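Local coordinates for protein agglutinin (Galanthus nivalis, PDB 1JPC) that binds alpha-D-linked mannose, with high affinity for alpha-(1-3)-linked oligomers, as a homotetrameric, antiviral bulb lectin that may contribute to plant defence, at the alpha-D-mannopyranose site. Coordinates in Å, arbitrary orientation; residue numbers count along the deposited sequence, not the author numbering. Chains: chain A/B, Agglutinin.

The alpha-D-mannopyranose site. Residues chain A 26, 28, 30, 34, 39-42, 44; chain B 37-38. With MAN (alpha-D-mannopyranose), chain C; MAN (alpha-D-mannopyranose), chain D; MAN (alpha-D-mannopyranose), chain E.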
# COMPACT_ATOMS: atom_id res chain seq x y z
N GLN A 26 11.93 -1.32 -18.33
CA GLN A 26 13.38 -1.44 -18.21
C GLN A 26 14.22 -0.52 -19.09
O GLN A 26 13.74 0.01 -20.10
CB GLN A 26 13.81 -2.89 -18.40
CG GLN A 26 13.23 -3.81 -17.37
CD GLN A 26 13.63 -5.25 -17.57
OE1 GLN A 26 14.14 -5.61 -18.63
NE2 GLN A 26 13.43 -6.06 -16.56
N ASP A 28 16.60 -1.34 -20.95
CA ASP A 28 16.91 -1.96 -22.23
C ASP A 28 15.65 -1.97 -23.12
O ASP A 28 15.56 -2.75 -24.06
CB ASP A 28 17.45 -3.38 -22.02
CG ASP A 28 16.39 -4.36 -21.53
OD1 ASP A 28 15.28 -3.93 -21.18
OD2 ASP A 28 16.69 -5.57 -21.50
N ASN A 30 12.72 -3.15 -22.65
CA ASN A 30 11.81 -4.29 -22.56
C ASN A 30 10.82 -3.96 -21.43
O ASN A 30 11.21 -3.44 -20.39
CB ASN A 30 12.60 -5.56 -22.24
CG ASN A 30 11.88 -6.83 -22.65
OD1 ASN A 30 10.86 -6.78 -23.34
ND2 ASN A 30 12.41 -7.97 -22.23
N TYR A 34 7.00 -9.13 -13.81
CA TYR A 34 7.72 -10.11 -13.01
C TYR A 34 6.88 -10.57 -11.85
O TYR A 34 6.12 -9.78 -11.28
CB TYR A 34 8.97 -9.47 -12.40
CG TYR A 34 10.10 -9.26 -13.35
CD1 TYR A 34 10.96 -10.31 -13.67
CD2 TYR A 34 10.32 -8.02 -13.94
CE1 TYR A 34 12.01 -10.13 -14.56
CE2 TYR A 34 11.36 -7.82 -14.84
CZ TYR A 34 12.20 -8.88 -15.14
OH TYR A 34 13.24 -8.71 -16.03
N PRO A 39 10.12 -13.79 -15.06
CA PRO A 39 9.44 -12.95 -16.06
C PRO A 39 8.18 -13.72 -16.46
O PRO A 39 8.25 -14.89 -16.84
CB PRO A 39 10.44 -12.94 -17.23
CG PRO A 39 11.73 -13.30 -16.63
CD PRO A 39 11.36 -14.35 -15.61
N ILE A 40 7.03 -13.09 -16.30
CA ILE A 40 5.75 -13.71 -16.63
C ILE A 40 5.27 -13.28 -18.02
O ILE A 40 4.63 -14.05 -18.72
CB ILE A 40 4.67 -13.35 -15.56
CG1 ILE A 40 5.05 -13.97 -14.23
CG2 ILE A 40 3.31 -13.87 -15.95
CD1 ILE A 40 5.40 -15.43 -14.34
N TRP A 41 5.63 -12.07 -18.42
CA TRP A 41 5.21 -11.52 -19.70
C TRP A 41 6.19 -10.41 -20.07
O TRP A 41 6.73 -9.75 -19.19
CB TRP A 41 3.80 -10.92 -19.55
CG TRP A 41 3.22 -10.35 -20.81
CD1 TRP A 41 2.49 -11.02 -21.75
CD2 TRP A 41 3.32 -8.99 -21.26
NE1 TRP A 41 2.13 -10.16 -22.76
CE2 TRP A 41 2.62 -8.92 -22.49
CE3 TRP A 41 3.93 -7.84 -20.76
CZ2 TRP A 41 2.52 -7.73 -23.22
CZ3 TRP A 41 3.83 -6.66 -21.48
CH2 TRP A 41 3.13 -6.61 -22.70
N ALA A 42 6.40 -10.20 -21.36
CA ALA A 42 7.29 -9.14 -21.82
C ALA A 42 6.91 -8.76 -23.24
O ALA A 42 6.20 -9.51 -23.92
CB ALA A 42 8.75 -9.61 -21.77
N ASN A 44 9.18 -8.16 -25.31
CA ASN A 44 10.30 -8.77 -26.03
C ASN A 44 10.96 -7.76 -26.96
O ASN A 44 11.28 -8.07 -28.11
CB ASN A 44 9.85 -10.02 -26.80
CG ASN A 44 9.23 -11.08 -25.89
OD1 ASN A 44 9.80 -11.47 -24.87
ND2 ASN A 44 8.05 -11.55 -26.27
N ASP B 37 14.18 -8.41 -10.09
CA ASP B 37 14.63 -9.78 -10.30
C ASP B 37 16.05 -10.06 -9.80
O ASP B 37 16.49 -11.20 -9.86
CB ASP B 37 14.49 -10.17 -11.78
CG ASP B 37 15.35 -9.31 -12.71
OD1 ASP B 37 15.47 -8.09 -12.48
OD2 ASP B 37 15.90 -9.84 -13.68
N LYS B 38 16.74 -9.06 -9.27
CA LYS B 38 18.11 -9.25 -8.79
C LYS B 38 18.18 -9.60 -7.30
O LYS B 38 17.61 -8.90 -6.46
CB LYS B 38 18.96 -7.99 -9.00
CG LYS B 38 18.72 -7.22 -10.30
CD LYS B 38 19.06 -8.00 -11.56
CE LYS B 38 18.94 -7.10 -12.80
NZ LYS B 38 17.59 -6.45 -12.92
C1 MAN C . 15.28 -9.98 -21.84
C2 MAN C . 15.71 -8.95 -20.80
C3 MAN C . 15.43 -9.47 -19.39
C4 MAN C . 13.98 -9.93 -19.25
C5 MAN C . 13.61 -10.90 -20.37
C6 MAN C . 12.14 -11.26 -20.36
O1 MAN C . 16.04 -11.13 -21.74
O2 MAN C . 14.98 -7.75 -21.00
O3 MAN C . 15.70 -8.44 -18.41
O4 MAN C . 13.80 -10.56 -17.99
O5 MAN C . 13.89 -10.33 -21.66
O6 MAN C . 11.86 -12.16 -21.46
C1 MAN D . 16.68 -8.75 -17.47
C2 MAN D . 16.65 -7.73 -16.33
C3 MAN D . 17.20 -6.37 -16.77
C4 MAN D . 18.55 -6.53 -17.48
C5 MAN D . 18.42 -7.55 -18.61
C6 MAN D . 19.73 -7.81 -19.33
O2 MAN D . 17.41 -8.22 -15.23
O3 MAN D . 17.38 -5.55 -15.62
O4 MAN D . 18.97 -5.28 -18.00
O5 MAN D . 17.97 -8.81 -18.06
O6 MAN D . 20.64 -8.51 -18.50
C1 MAN E . 11.75 -13.49 -21.04
C2 MAN E . 12.02 -14.42 -22.22
C3 MAN E . 10.94 -14.26 -23.29
C4 MAN E . 9.54 -14.39 -22.68
C5 MAN E . 9.38 -13.53 -21.42
C6 MAN E . 8.11 -13.85 -20.66
O2 MAN E . 12.07 -15.76 -21.77
O3 MAN E . 11.10 -15.27 -24.28
O4 MAN E . 8.57 -14.01 -23.65
O5 MAN E . 10.47 -13.77 -20.51
O6 MAN E . 8.14 -15.18 -20.18
O HOH W 1 14.79 -5.75 -14.14
O HOH W 2 12.04 -10.62 -23.82
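In this bulb-type lectin the QxDxNxVxY motif forms a shallow trough, and a branched mannose chain, modelled at partial occupancy, shows how it is extended at both ends. The central mannose, MAN (chain C), lies on a floor of A:Gln26, A:Asp28 and A:Asn30. Its axial 2-hydroxyl is gripped from more than one side: MAN (chain C) O2 gives a hydrogen bond to A:Asp28 OD2 (2.8 Å) on the syn lone pair, and receives A:Asn30 ND2 nearly straight (166° at H), in the amide plane. A:Asp28 OD1 is met from above the carboxylate plane by the A:Asn30 backbone N, which ties the two residues together.

A:Tyr34 and A:Pro39 wall the O4 side. A:Tyr34 reaches MAN (chain C) O4 tip-on through its phenol OH (2.8 Å), while A:Gln26, extended beyond CG, sends NE2 to that OH at the ring edge (2.7 Å), which should hold the hydroxyl in place. A:Pro39 CB lies 3.9 Å from C6 of MAN (chain C) and also flanks the 1,6-linked MAN (chain E); A:Ala42 CB packs beneath both sugars. At this end A:Asn44 OD1 takes O4 of MAN (chain E) on a lone pair, and water 2 bridges A:Asn44, A:Asn30 and MAN (chain C).

The opposite end wall comes from chain B. B:Asp37 OD2 accepts O2 of the 1,3-linked MAN (chain D) at 2.7 Å, and B:Lys38, bent at chi2 and chi4, brings NZ to O2 and O3 of that mannose while salt-bridged to B:Asp37 OD1 (2.7 Å). No lid closes the trough: the central mannose is more than half covered, the two arms less.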